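Local coordinates for protein beta-hexosaminidase (Neisseria gonorrhoeae, PDB 6JTJ) that hydrolyses terminal non-reducing N-acetylhexosamine residues from N-acetyl-beta-hexosaminides and probably serves peptidoglycan recycling by releasing N-acetylglucosamine from peptide-linked cell-wall fragments, at residues I72-R77 / K86-E91; I102-E107 / T152-C157; G117-P122 / G147-T152. One frame throughout, in Å; residues are numbered along the deposited sequence.

The three contacts lie at different depths of one glycoside hydrolase family 3 barrel. Contacts 1 and 2 touch through buried residues alone, setting outer helices against the neighbouring parallel strands 69-74 and 101-108; their centres are about 10 Å apart. Contact 2 lies nearest the middle of the chain and alone includes a residue that hydrogen-bonds the sugar. Contact 3 shares helix 136-155 and Thr152 with contact 2, but its partner is a loop whose Thr119 is partly exposed; its centre is about 17 Å from that of contact 1. No hydrogen bond crosses any of the three: contact 1 is aliphatic, contact 2 adds a CH-pi contact with a histidine, and contact 3 pairs leucines and a threonine with a valine.

Contact 1. Residues I72-R77 / K86-E91; sequences IILFRR and KTLTAE
Leu74 lays its two methyl groups against helix 82-94, one on Leu88 and the other on Thr89. Its CD2 meets CD2 of Leu88 at 4.2 Å, a methyl-to-methyl contact between two branched ends. The other branch, CD1, lies 4.3 Å from the methyl CG2 of Thr89. These are loose van der Waals contacts, and no hydrogen bond links the two segments. The spacing fits side chains that span a strand and a helix whose nearest CA atoms, those of Leu74 and Thr89, are 9.7 Å apart. Leucine suits positions 74 and 88, because each extends a branched, wholly apolar end into the layer between strand and helix.

Leu88 has its CG anti to the backbone N (chi1 176°), and this brings its CD2 branch forward to the strand. Thr89 serves two environments at once. Its CG2 joins the apolar layer, while its OG1, lying between the backbone N and the carbonyl carbon (chi1 56°), is hydrogen-bonded to the carbonyl O of Cys157, so the hydroxyl is satisfied away from the leucines. Threonine is apt here for having both a methyl and a donor on one short stem. Ile73 shows the other side of the strand's alternation: it touches the bound sugar, whereas Leu74 points to the helix.

The contact lies inside the beta-alpha-beta unit made of strand 69-74, helix 82-94 and strand 101-108, the repeating element of a TIM-like barrel. Ile102 of the next strand fills in beside both Leu74 and Thr89. Leu88 also packs on Ile51, in the loop that follows strand 47-49, the parallel neighbour of strand 69-74 on its other edge.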
ATOM      1  N   ILE C  72     -23.341   4.121  -1.379  1.00 29.28           N
ATOM      2  CA  ILE C  72     -22.312   5.148  -1.384  1.00 29.06           C
ATOM      3  C   ILE C  72     -21.202   4.754  -0.411  1.00 27.95           C
ATOM      4  O   ILE C  72     -21.467   4.285   0.693  1.00 24.82           O
ATOM      5  CB  ILE C  72     -22.902   6.491  -0.906  1.00 31.71           C
ATOM      6  CG1 ILE C  72     -23.891   7.054  -1.939  1.00 34.01           C
ATOM      7  CG2 ILE C  72     -21.815   7.506  -0.583  1.00 31.45           C
ATOM      8  CD1 ILE C  72     -23.295   7.328  -3.306  1.00 35.56           C
ATOM      9  N   ILE C  73     -19.958   4.970  -0.820  1.00 27.52           N
ATOM     10  CA  ILE C  73     -18.818   4.814   0.067  1.00 26.87           C
ATOM     11  C   ILE C  73     -18.294   6.204   0.383  1.00 27.44           C
ATOM     12  O   ILE C  73     -18.115   7.020  -0.521  1.00 26.46           O
ATOM     13  CB  ILE C  73     -17.694   3.904  -0.519  1.00 26.77           C
ATOM     14  CG1 ILE C  73     -16.463   3.866   0.391  1.00 27.33           C
ATOM     15  CG2 ILE C  73     -17.238   4.383  -1.889  1.00 27.44           C
ATOM     16  CD1 ILE C  73     -15.460   2.807  -0.033  1.00 29.15           C
ATOM     17  N   LEU C  74     -18.037   6.452   1.662  1.00 26.71           N
ATOM     18  CA  LEU C  74     -17.484   7.719   2.105  1.00 30.04           C
ATOM     19  C   LEU C  74     -15.997   7.614   2.421  1.00 30.53           C
ATOM     20  O   LEU C  74     -15.468   6.529   2.687  1.00 26.88           O
ATOM     21  CB  LEU C  74     -18.223   8.217   3.344  1.00 30.33           C
ATOM     22  CG  LEU C  74     -19.723   8.485   3.147  1.00 32.80           C
ATOM     23  CD1 LEU C  74     -20.369   8.852   4.468  1.00 33.23           C
ATOM     24  CD2 LEU C  74     -19.961   9.585   2.118  1.00 35.22           C
ATOM     25  N   PHE C  75     -15.338   8.768   2.369  1.00 30.54           N
ATOM     26  CA  PHE C  75     -13.908   8.888   2.589  1.00 31.89           C
ATOM     27  C   PHE C  75     -13.650  10.067   3.512  1.00 33.99           C
ATOM     28  O   PHE C  75     -14.579  10.783   3.886  1.00 30.93           O
ATOM     29  CB  PHE C  75     -13.195   9.098   1.258  1.00 32.06           C
ATOM     30  CG  PHE C  75     -13.293   7.923   0.336  1.00 31.68           C
ATOM     31  CD1 PHE C  75     -12.476   6.829   0.508  1.00 29.98           C
ATOM     32  CD2 PHE C  75     -14.222   7.906  -0.691  1.00 32.60           C
ATOM     33  CE1 PHE C  75     -12.558   5.752  -0.335  1.00 30.81           C
ATOM     34  CE2 PHE C  75     -14.321   6.826  -1.534  1.00 32.33           C
ATOM     35  CZ  PHE C  75     -13.478   5.749  -1.361  1.00 31.93           C
ATOM     36  N   ARG C  76     -12.382  10.285   3.862  1.00 36.98           N
ATOM     37  CA  ARG C  76     -12.030  11.371   4.765  1.00 35.81           C
ATOM     38  C   ARG C  76     -12.447  12.749   4.220  1.00 35.27           C
ATOM     39  O   ARG C  76     -12.803  13.614   4.986  1.00 32.55           O
ATOM     40  CB  ARG C  76     -10.538  11.366   5.084  1.00 35.41           C
ATOM     41  CG  ARG C  76     -10.138  12.411   6.121  1.00 33.28           C
ATOM     42  CD  ARG C  76      -8.738  12.202   6.659  1.00 33.42           C
ATOM     43  NE  ARG C  76      -8.638  11.017   7.516  1.00 30.02           N
ATOM     44  CZ  ARG C  76      -7.506  10.570   8.056  1.00 30.56           C
ATOM     45  NH1 ARG C  76      -6.358  11.221   7.863  1.00 29.81           N
ATOM     46  NH2 ARG C  76      -7.506   9.460   8.790  1.00 29.21           N
ATOM     47  N   ARG C  77     -12.396  12.931   2.903  1.00 37.09           N
ATOM     48  CA  ARG C  77     -12.789  14.202   2.275  1.00 39.19           C
ATOM     49  C   ARG C  77     -14.268  14.534   2.469  1.00 41.65           C
ATOM     50  O   ARG C  77     -14.684  15.667   2.242  1.00 47.34           O
ATOM     51  CB  ARG C  77     -12.490  14.187   0.772  1.00 36.99           C
ATOM     52  CG  ARG C  77     -13.319  13.190  -0.012  1.00 35.62           C
ATOM     53  CD  ARG C  77     -13.111  13.343  -1.503  1.00 35.14           C
ATOM     54  NE  ARG C  77     -14.142  12.592  -2.216  1.00 34.29           N
ATOM     55  CZ  ARG C  77     -14.007  11.347  -2.657  1.00 35.15           C
ATOM     56  NH1 ARG C  77     -12.862  10.685  -2.503  1.00 33.59           N
ATOM     57  NH2 ARG C  77     -15.016  10.762  -3.286  1.00 34.81           N
ATOM     58  N   LYS C  86     -23.704  13.541  10.000  1.00 48.15           N
ATOM     59  CA  LYS C  86     -25.107  13.171  10.208  1.00 48.17           C
ATOM     60  C   LYS C  86     -26.025  13.826   9.194  1.00 47.84           C
ATOM     61  O   LYS C  86     -26.939  13.193   8.689  1.00 47.87           O
ATOM     62  CB  LYS C  86     -25.553  13.547  11.612  1.00 46.67           C
ATOM     63  CG  LYS C  86     -24.960  12.655  12.683  1.00 45.33           C
ATOM     64  CD  LYS C  86     -25.162  13.245  14.068  1.00 45.67           C
ATOM     65  CE  LYS C  86     -25.033  12.174  15.128  1.00 45.43           C
ATOM     66  NZ  LYS C  86     -24.814  12.743  16.480  1.00 46.85           N
ATOM     67  N   THR C  87     -25.777  15.097   8.915  1.00 47.97           N
ATOM     68  CA  THR C  87     -26.554  15.830   7.923  1.00 49.86           C
ATOM     69  C   THR C  87     -26.353  15.221   6.538  1.00 46.72           C
ATOM     70  O   THR C  87     -27.305  15.045   5.778  1.00 42.28           O
ATOM     71  CB  THR C  87     -26.117  17.308   7.876  1.00 52.42           C
ATOM     72  OG1 THR C  87     -26.062  17.824   9.208  1.00 56.99           O
ATOM     73  CG2 THR C  87     -27.077  18.134   7.069  1.00 53.30           C
ATOM     74  N   LEU C  88     -25.103  14.893   6.233  1.00 44.50           N
ATOM     75  CA  LEU C  88     -24.776  14.267   4.969  1.00 45.03           C
ATOM     76  C   LEU C  88     -25.468  12.913   4.804  1.00 43.53           C
ATOM     77  O   LEU C  88     -26.066  12.653   3.769  1.00 46.73           O
ATOM     78  CB  LEU C  88     -23.257  14.107   4.829  1.00 46.65           C
ATOM     79  CG  LEU C  88     -22.770  13.373   3.590  1.00 46.83           C
ATOM     80  CD1 LEU C  88     -23.302  14.050   2.338  1.00 49.28           C
ATOM     81  CD2 LEU C  88     -21.246  13.313   3.576  1.00 50.68           C
ATOM     82  N   THR C  89     -25.386  12.050   5.808  1.00 41.75           N
ATOM     83  CA  THR C  89     -25.970  10.719   5.673  1.00 42.93           C
ATOM     84  C   THR C  89     -27.487  10.820   5.597  1.00 45.72           C
ATOM     85  O   THR C  89     -28.123  10.070   4.865  1.00 46.74           O
ATOM     86  CB  THR C  89     -25.534   9.748   6.792  1.00 40.20           C
ATOM     87  OG1 THR C  89     -25.849  10.285   8.076  1.00 42.26           O
ATOM     88  CG2 THR C  89     -24.027   9.485   6.724  1.00 43.13           C
ATOM     89  N   ALA C  90     -28.061  11.753   6.353  1.00 50.84           N
ATOM     90  CA  ALA C  90     -29.505  11.929   6.359  1.00 49.43           C
ATOM     91  C   ALA C  90     -29.990  12.344   4.978  1.00 49.58           C
ATOM     92  O   ALA C  90     -30.931  11.756   4.451  1.00 50.92           O
ATOM     93  CB  ALA C  90     -29.918  12.949   7.398  1.00 53.32           C
ATOM     94  N   GLU C  91     -29.330  13.326   4.374  1.00 48.88           N
ATOM     95  CA  GLU C  91     -29.747  13.782   3.055  1.00 51.43           C
ATOM     96  C   GLU C  91     -29.524  12.720   1.972  1.00 50.98           C
ATOM     97  O   GLU C  91     -30.280  12.655   1.021  1.00 45.93           O
ATOM     98  CB  GLU C  91     -29.106  15.134   2.689  1.00 55.33           C
ATOM     99  CG  GLU C  91     -27.627  15.110   2.356  1.00 59.17           C
ATOM    100  CD  GLU C  91     -27.076  16.487   2.033  1.00 63.58           C
ATOM    101  OE1 GLU C  91     -27.882  17.352   1.669  1.00 64.37           O
ATOM    102  OE2 GLU C  91     -25.849  16.729   2.143  1.00 61.59           O
TER

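Contact 2. Residues I102-E107 / T152-C157; sequences IAVDHE and TELSAC. With NAG (2-acetamido-2-deoxy-beta-D-glucopyranose), chain I.
Strand 101-108 runs past the C-terminal part of helix 136-155, with the CA atoms of His106 and Leu154 8.9 Å apart at the nearest point. Val104 and His106 project to the helix from alternate positions, while Asp105 between them points the other way, to the sugar. Backbone bonds such as Ala156 N to Thr152 O, 3.0 Å, continue the helical pattern here.

Leu154 carries its whole side of the contact, and both its methyls touch both partners. CD2 sits over one face of the His106 ring, a CH-pi contact 4.0 Å from the ring centroid and 22° off the normal, displaced to the rim where CE1 is the nearest atom. CD1 sits in the corner where the CB, CG and ND1 side of the histidine meets Val104, 3.8 Å from CG1 of the valine. Val104 brings that methyl forward by placing it between its backbone N and carbonyl carbon (chi1 71°), a crowded position. Leucine and valine suit a tight seam between strand and helix. Histidine adds a flat surface for the methyl, and its NE2 is hydrogen-bonded to the backbone of Phe114, which should restrain rotation of the ring.

On the sugar side, Asp105 grips two hydroxyls of N-acetylglucosamine: O4 donates to OD1 at 2.8 Å and O6 to OD2 at 2.7 Å. OD2 is also salt-bridged to Arg113, which probably helps to orient the carboxylate. Glu107 pairs with Lys210 and Arg180, residues that also lie next to the sugar.

Strand 101-108 runs parallel to and between strands 69-74 and 161-162, with helix 82-94 touching Ile102 and Cys157. Helix 359-367 packs on Thr152 and Ala156, so this part of the helix lies between the barrel sheet and the C-terminal helices.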
ATOM      1  N   ILE C 102     -24.789   3.027   2.997  1.00 27.30           N
ATOM      2  CA  ILE C 102     -23.620   3.883   3.150  1.00 28.20           C
ATOM      3  C   ILE C 102     -22.515   3.118   3.881  1.00 26.34           C
ATOM      4  O   ILE C 102     -22.733   2.577   4.975  1.00 26.76           O
ATOM      5  CB  ILE C 102     -23.970   5.171   3.937  1.00 30.53           C
ATOM      6  CG1 ILE C 102     -25.142   5.904   3.258  1.00 32.71           C
ATOM      7  CG2 ILE C 102     -22.751   6.076   4.044  1.00 30.80           C
ATOM      8  CD1 ILE C 102     -25.606   7.156   3.980  1.00 35.76           C
ATOM      9  N   ALA C 103     -21.335   3.085   3.280  1.00 25.75           N
ATOM     10  CA  ALA C 103     -20.196   2.377   3.854  1.00 25.63           C
ATOM     11  C   ALA C 103     -18.969   3.259   3.984  1.00 24.58           C
ATOM     12  O   ALA C 103     -18.898   4.346   3.409  1.00 24.99           O
ATOM     13  CB  ALA C 103     -19.865   1.154   3.018  1.00 25.12           C
ATOM     14  N   VAL C 104     -18.025   2.784   4.794  1.00 25.78           N
ATOM     15  CA  VAL C 104     -16.737   3.454   5.009  1.00 26.42           C
ATOM     16  C   VAL C 104     -15.678   2.415   5.408  1.00 26.06           C
ATOM     17  O   VAL C 104     -16.007   1.329   5.887  1.00 25.58           O
ATOM     18  CB  VAL C 104     -16.853   4.536   6.103  1.00 26.92           C
ATOM     19  CG1 VAL C 104     -17.020   3.904   7.483  1.00 27.04           C
ATOM     20  CG2 VAL C 104     -15.661   5.476   6.088  1.00 27.17           C
ATOM     21  N   ASP C 105     -14.419   2.742   5.159  1.00 26.83           N
ATOM     22  CA  ASP C 105     -13.284   1.943   5.600  1.00 26.22           C
ATOM     23  C   ASP C 105     -12.831   2.372   7.000  1.00 26.55           C
ATOM     24  O   ASP C 105     -11.965   3.245   7.135  1.00 26.12           O
ATOM     25  CB  ASP C 105     -12.106   2.086   4.613  1.00 26.72           C
ATOM     26  CG  ASP C 105     -12.417   1.538   3.226  1.00 26.74           C
ATOM     27  OD1 ASP C 105     -12.719   0.333   3.138  1.00 30.37           O
ATOM     28  OD2 ASP C 105     -12.316   2.288   2.227  1.00 26.28           O
ATOM     29  N   HIS C 106     -13.436   1.778   8.032  1.00 26.16           N
ATOM     30  CA  HIS C 106     -12.904   1.860   9.392  1.00 25.84           C
ATOM     31  C   HIS C 106     -12.415   0.495   9.798  1.00 25.85           C
ATOM     32  O   HIS C 106     -13.197  -0.355  10.221  1.00 27.95           O
ATOM     33  CB  HIS C 106     -13.941   2.367  10.400  1.00 25.93           C
ATOM     34  CG  HIS C 106     -13.962   3.857  10.542  1.00 24.97           C
ATOM     35  ND1 HIS C 106     -14.339   4.488  11.705  1.00 24.96           N
ATOM     36  CD2 HIS C 106     -13.655   4.838   9.668  1.00 24.62           C
ATOM     37  CE1 HIS C 106     -14.246   5.795  11.546  1.00 25.45           C
ATOM     38  NE2 HIS C 106     -13.842   6.035  10.316  1.00 25.85           N
ATOM     39  N   GLU C 107     -11.114   0.288   9.644  1.00 23.73           N
ATOM     40  CA  GLU C 107     -10.462  -0.929  10.095  1.00 21.92           C
ATOM     41  C   GLU C 107      -9.823  -0.691  11.447  1.00 22.37           C
ATOM     42  O   GLU C 107      -9.935  -1.521  12.345  1.00 20.88           O
ATOM     43  CB  GLU C 107      -9.365  -1.345   9.123  1.00 21.33           C
ATOM     44  CG  GLU C 107      -9.865  -1.811   7.771  1.00 20.75           C
ATOM     45  CD  GLU C 107      -8.741  -2.059   6.777  1.00 20.33           C
ATOM     46  OE1 GLU C 107      -7.593  -2.308   7.202  1.00 21.35           O
ATOM     47  OE2 GLU C 107      -9.015  -2.010   5.571  1.00 19.45           O
ATOM     48  N   THR C 152     -20.561   1.202  16.671  1.00 29.48           N
ATOM     49  CA  THR C 152     -21.543   2.058  17.338  1.00 30.89           C
ATOM     50  C   THR C 152     -21.340   3.529  16.985  1.00 34.68           C
ATOM     51  O   THR C 152     -22.291   4.229  16.674  1.00 34.37           O
ATOM     52  CB  THR C 152     -21.529   1.875  18.863  1.00 30.89           C
ATOM     53  OG1 THR C 152     -21.739   0.496  19.198  1.00 29.72           O
ATOM     54  CG2 THR C 152     -22.642   2.709  19.502  1.00 34.10           C
ATOM     55  N   GLU C 153     -20.099   3.996  17.002  1.00 36.14           N
ATOM     56  CA  GLU C 153     -19.843   5.392  16.724  1.00 34.06           C
ATOM     57  C   GLU C 153     -20.228   5.725  15.298  1.00 37.95           C
ATOM     58  O   GLU C 153     -20.689   6.840  15.019  1.00 34.83           O
ATOM     59  CB  GLU C 153     -18.374   5.741  17.007  1.00 37.65           C
ATOM     60  CG  GLU C 153     -18.027   5.649  18.481  1.00 39.69           C
ATOM     61  CD  GLU C 153     -16.596   6.051  18.816  1.00 44.72           C
ATOM     62  OE1 GLU C 153     -15.798   6.354  17.919  1.00 43.73           O
ATOM     63  OE2 GLU C 153     -16.251   6.047  20.008  1.00 50.09           O
ATOM     64  N   LEU C 154     -20.018   4.779  14.379  1.00 36.94           N
ATOM     65  CA  LEU C 154     -20.386   5.019  12.990  1.00 37.52           C
ATOM     66  C   LEU C 154     -21.893   4.946  12.817  1.00 34.90           C
ATOM     67  O   LEU C 154     -22.469   5.736  12.072  1.00 31.84           O
ATOM     68  CB  LEU C 154     -19.711   4.015  12.055  1.00 38.30           C
ATOM     69  CG  LEU C 154     -18.219   4.180  11.814  1.00 39.24           C
ATOM     70  CD1 LEU C 154     -17.704   2.941  11.100  1.00 40.73           C
ATOM     71  CD2 LEU C 154     -17.932   5.429  10.999  1.00 39.90           C
ATOM     72  N   SER C 155     -22.521   4.011  13.518  1.00 34.83           N
ATOM     73  CA  SER C 155     -23.969   3.856  13.448  1.00 39.53           C
ATOM     74  C   SER C 155     -24.699   5.133  13.886  1.00 39.60           C
ATOM     75  O   SER C 155     -25.709   5.502  13.306  1.00 34.68           O
ATOM     76  CB  SER C 155     -24.418   2.675  14.302  1.00 40.11           C
ATOM     77  OG  SER C 155     -23.889   1.462  13.818  1.00 43.28           O
ATOM     78  N   ALA C 156     -24.135   5.823  14.876  1.00 41.12           N
ATOM     79  CA  ALA C 156     -24.678   7.102  15.341  1.00 39.46           C
ATOM     80  C   ALA C 156     -24.698   8.161  14.269  1.00 42.35           C
ATOM     81  O   ALA C 156     -25.441   9.136  14.402  1.00 42.01           O
ATOM     82  CB  ALA C 156     -23.883   7.611  16.522  1.00 40.50           C
ATOM     83  N   CYS C 157     -23.857   8.007  13.248  1.00 36.64           N
ATOM     84  CA  CYS C 157     -23.758   9.010  12.230  1.00 36.80           C
ATOM     85  C   CYS C 157     -24.509   8.627  10.982  1.00 37.06           C
ATOM     86  O   CYS C 157     -24.450   9.342   9.999  1.00 39.02           O
ATOM     87  CB  CYS C 157     -22.299   9.272  11.917  1.00 39.00           C
ATOM     88  SG  CYS C 157     -21.370   9.907  13.342  1.00 43.95           S
TER
HETATM   89  C1  NAG I 401      -9.026  -1.150  -1.749  1.00 49.64           C
HETATM   90  C2  NAG I 401      -8.448  -1.576  -0.392  1.00 48.63           C
HETATM   91  C3  NAG I 401      -9.541  -2.119   0.498  1.00 47.41           C
HETATM   92  C4  NAG I 401     -10.718  -1.148   0.570  1.00 47.08           C
HETATM   93  C5  NAG I 401     -11.288  -0.874  -0.808  1.00 46.56           C
HETATM   94  C6  NAG I 401     -12.340   0.238  -0.757  1.00 46.47           C
HETATM   95  C7  NAG I 401      -6.252  -2.672   0.100  1.00 55.58           C
HETATM   96  C8  NAG I 401      -5.950  -1.535   0.983  1.00 55.02           C
HETATM   97  N2  NAG I 401      -7.440  -2.601  -0.513  1.00 50.48           N
HETATM   98  O1  NAG I 401      -8.170  -0.214  -2.379  1.00 48.37           O
HETATM   99  O3  NAG I 401      -8.999  -2.373   1.774  1.00 41.73           O
HETATM  100  O4  NAG I 401     -11.728  -1.620   1.425  1.00 39.15           O
HETATM  101  O5  NAG I 401     -10.247  -0.432  -1.653  1.00 49.95           O
HETATM  102  O6  NAG I 401     -11.812   1.488  -0.344  1.00 41.56           O
HETATM  103  O7  NAG I 401      -5.422  -3.582  -0.066  1.00 51.89           O

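Contact 3. Residues G117-P122 / G147-T152; sequences GFTRLP and GRVLAT
In this TIM-like barrel of glycoside hydrolase family 3, helix 136-155 belongs to the outer layer, and the loop between strand 111-112 and helix 124-134 runs past its side. Residues 117-122 form no regular helix or strand. Thr119 and Leu121, two residues apart, both point to the helix and meet the successive residues Val149 and Leu150.

Leu121 crosses Leu150 at about a right angle. Its two methyls lie side by side along one flank of that leucine, CD1 3.8 Å from CG of Leu150 and CD2 4.0 Å from CB of Leu150. Leu150 places CG anti to its backbone N (chi1 -176°), which presents this flank to the loop. Leucine suits both buried positions because its branched, wholly apolar end can lie along another side chain. Thr119 meets Val149 at a similar angle: CB and the flank of the hydroxyl rest on CG1 of the valine, OG1 at 3.8 Å. The same OG1 is hydrogen-bonded to OE2 of Glu153, one turn further on, so threonine can face a methyl and still satisfy its oxygen.

Gln112 steadies the loop backbone by bonding both Thr119 O and Leu121 N, and helix 369-382 packs on Thr119 and Val149. Within the helix, Arg148 O accepts from two donors on opposite faces of its plane: Thr152 N at 2.9 Å, and Thr152 OG1 at 2.7 Å with a C=O...OG1 angle of 145°, tilted 30° out of that plane.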
ATOM      1  N   GLY C 117     -13.611  13.461  16.832  1.00 41.28           N
ATOM      2  CA  GLY C 117     -14.882  13.113  17.447  1.00 40.84           C
ATOM      3  C   GLY C 117     -15.120  11.620  17.556  1.00 41.52           C
ATOM      4  O   GLY C 117     -16.129  11.196  18.125  1.00 37.74           O
ATOM      5  N   PHE C 118     -14.182  10.814  17.045  1.00 37.71           N
ATOM      6  CA  PHE C 118     -14.274   9.353  17.121  1.00 34.49           C
ATOM      7  C   PHE C 118     -13.201   8.849  18.055  1.00 32.79           C
ATOM      8  O   PHE C 118     -12.151   9.472  18.192  1.00 38.71           O
ATOM      9  CB  PHE C 118     -14.077   8.729  15.712  1.00 32.74           C
ATOM     10  CG  PHE C 118     -15.296   8.804  14.840  1.00 29.53           C
ATOM     11  CD1 PHE C 118     -15.609   9.962  14.157  1.00 28.56           C
ATOM     12  CD2 PHE C 118     -16.128   7.697  14.695  1.00 30.19           C
ATOM     13  CE1 PHE C 118     -16.745  10.036  13.372  1.00 28.29           C
ATOM     14  CE2 PHE C 118     -17.262   7.755  13.897  1.00 30.41           C
ATOM     15  CZ  PHE C 118     -17.576   8.926  13.239  1.00 29.27           C
ATOM     16  N   THR C 119     -13.429   7.704  18.674  1.00 31.43           N
ATOM     17  CA  THR C 119     -12.367   6.998  19.358  1.00 32.17           C
ATOM     18  C   THR C 119     -11.347   6.559  18.310  1.00 34.01           C
ATOM     19  O   THR C 119     -11.730   6.049  17.260  1.00 29.00           O
ATOM     20  CB  THR C 119     -12.882   5.738  20.036  1.00 34.24           C
ATOM     21  OG1 THR C 119     -13.921   6.109  20.920  1.00 38.24           O
ATOM     22  CG2 THR C 119     -11.795   5.028  20.819  1.00 32.20           C
ATOM     23  N   ARG C 120     -10.057   6.776  18.595  1.00 33.37           N
ATOM     24  CA  ARG C 120      -8.995   6.307  17.714  1.00 31.93           C
ATOM     25  C   ARG C 120      -8.871   4.802  17.852  1.00 28.11           C
ATOM     26  O   ARG C 120      -8.731   4.285  18.945  1.00 34.07           O
ATOM     27  CB  ARG C 120      -7.670   6.993  18.049  1.00 32.51           C
ATOM     28  CG  ARG C 120      -6.598   6.812  16.984  1.00 32.95           C
ATOM     29  CD  ARG C 120      -6.880   7.674  15.764  1.00 32.49           C
ATOM     30  NE  ARG C 120      -5.798   7.582  14.785  1.00 35.25           N
ATOM     31  CZ  ARG C 120      -5.655   6.627  13.867  1.00 35.34           C
ATOM     32  NH1 ARG C 120      -6.542   5.642  13.759  1.00 37.20           N
ATOM     33  NH2 ARG C 120      -4.606   6.660  13.045  1.00 33.99           N
ATOM     34  N   LEU C 121      -8.938   4.093  16.736  1.00 26.93           N
ATOM     35  CA  LEU C 121      -8.949   2.635  16.745  1.00 26.05           C
ATOM     36  C   LEU C 121      -7.543   2.074  16.567  1.00 24.89           C
ATOM     37  O   LEU C 121      -6.754   2.623  15.797  1.00 26.25           O
ATOM     38  CB  LEU C 121      -9.844   2.113  15.624  1.00 24.99           C
ATOM     39  CG  LEU C 121     -11.305   2.550  15.680  1.00 25.93           C
ATOM     40  CD1 LEU C 121     -11.963   2.335  14.330  1.00 26.98           C
ATOM     41  CD2 LEU C 121     -12.061   1.811  16.767  1.00 27.17           C
ATOM     42  N   PRO C 122      -7.238   0.975  17.253  1.00 22.87           N
ATOM     43  CA  PRO C 122      -5.941   0.379  17.102  1.00 23.13           C
ATOM     44  C   PRO C 122      -5.870  -0.397  15.816  1.00 22.85           C
ATOM     45  O   PRO C 122      -6.913  -0.814  15.300  1.00 22.38           O
ATOM     46  CB  PRO C 122      -5.879  -0.607  18.269  1.00 23.84           C
ATOM     47  CG  PRO C 122      -7.307  -1.019  18.460  1.00 22.60           C
ATOM     48  CD  PRO C 122      -8.058   0.258  18.252  1.00 23.23           C
ATOM     49  N   GLY C 147     -14.720  -3.898  18.033  1.00 26.47           N
ATOM     50  CA  GLY C 147     -15.839  -3.985  17.073  1.00 27.89           C
ATOM     51  C   GLY C 147     -17.049  -3.181  17.494  1.00 28.60           C
ATOM     52  O   GLY C 147     -17.645  -2.450  16.706  1.00 26.33           O
ATOM     53  N   ARG C 148     -17.383  -3.289  18.772  1.00 33.76           N
ATOM     54  CA  ARG C 148     -18.513  -2.551  19.319  1.00 34.67           C
ATOM     55  C   ARG C 148     -18.341  -1.042  19.215  1.00 34.31           C
ATOM     56  O   ARG C 148     -19.249  -0.321  18.796  1.00 31.55           O
ATOM     57  CB  ARG C 148     -18.729  -2.959  20.780  1.00 41.87           C
ATOM     58  CG  ARG C 148     -20.016  -2.392  21.374  1.00 47.01           C
ATOM     59  CD  ARG C 148     -20.159  -2.644  22.864  1.00 51.14           C
ATOM     60  NE  ARG C 148     -21.325  -1.896  23.375  1.00 53.93           N
ATOM     61  CZ  ARG C 148     -21.566  -1.612  24.654  1.00 60.15           C
ATOM     62  NH1 ARG C 148     -20.715  -2.012  25.597  1.00 62.56           N
ATOM     63  NH2 ARG C 148     -22.660  -0.913  24.991  1.00 62.57           N
ATOM     64  N   VAL C 149     -17.180  -0.551  19.627  1.00 33.73           N
ATOM     65  CA  VAL C 149     -16.927   0.881  19.576  1.00 32.00           C
ATOM     66  C   VAL C 149     -16.902   1.363  18.148  1.00 32.83           C
ATOM     67  O   VAL C 149     -17.522   2.366  17.800  1.00 34.60           O
ATOM     68  CB  VAL C 149     -15.598   1.209  20.274  1.00 34.81           C
ATOM     69  CG1 VAL C 149     -15.188   2.654  20.034  1.00 36.05           C
ATOM     70  CG2 VAL C 149     -15.726   0.942  21.771  1.00 36.14           C
ATOM     71  N   LEU C 150     -16.162   0.645  17.312  1.00 32.56           N
ATOM     72  CA  LEU C 150     -16.025   0.999  15.909  1.00 30.38           C
ATOM     73  C   LEU C 150     -17.399   1.189  15.270  1.00 26.91           C
ATOM     74  O   LEU C 150     -17.691   2.227  14.679  1.00 30.09           O
ATOM     75  CB  LEU C 150     -15.243  -0.125  15.214  1.00 29.73           C
ATOM     76  CG  LEU C 150     -14.840  -0.032  13.750  1.00 29.11           C
ATOM     77  CD1 LEU C 150     -13.773  -1.091  13.515  1.00 28.06           C
ATOM     78  CD2 LEU C 150     -16.014  -0.252  12.803  1.00 28.75           C
ATOM     79  N   ALA C 151     -18.225   0.162  15.395  1.00 26.64           N
ATOM     80  CA  ALA C 151     -19.523   0.137  14.735  1.00 27.31           C
ATOM     81  C   ALA C 151     -20.495   1.149  15.345  1.00 28.04           C
ATOM     82  O   ALA C 151     -21.155   1.888  14.614  1.00 28.43           O
ATOM     83  CB  ALA C 151     -20.118  -1.272  14.790  1.00 27.08           C
ATOM     84  N   THR C 152     -20.561   1.202  16.671  1.00 29.48           N
ATOM     85  CA  THR C 152     -21.543   2.058  17.338  1.00 30.89           C
ATOM     86  C   THR C 152     -21.340   3.529  16.985  1.00 34.68           C
ATOM     87  O   THR C 152     -22.291   4.229  16.674  1.00 34.37           O
ATOM     88  CB  THR C 152     -21.529   1.875  18.863  1.00 30.89           C
ATOM     89  OG1 THR C 152     -21.739   0.496  19.198  1.00 29.72           O
ATOM     90  CG2 THR C 152     -22.642   2.709  19.502  1.00 34.10           C
TER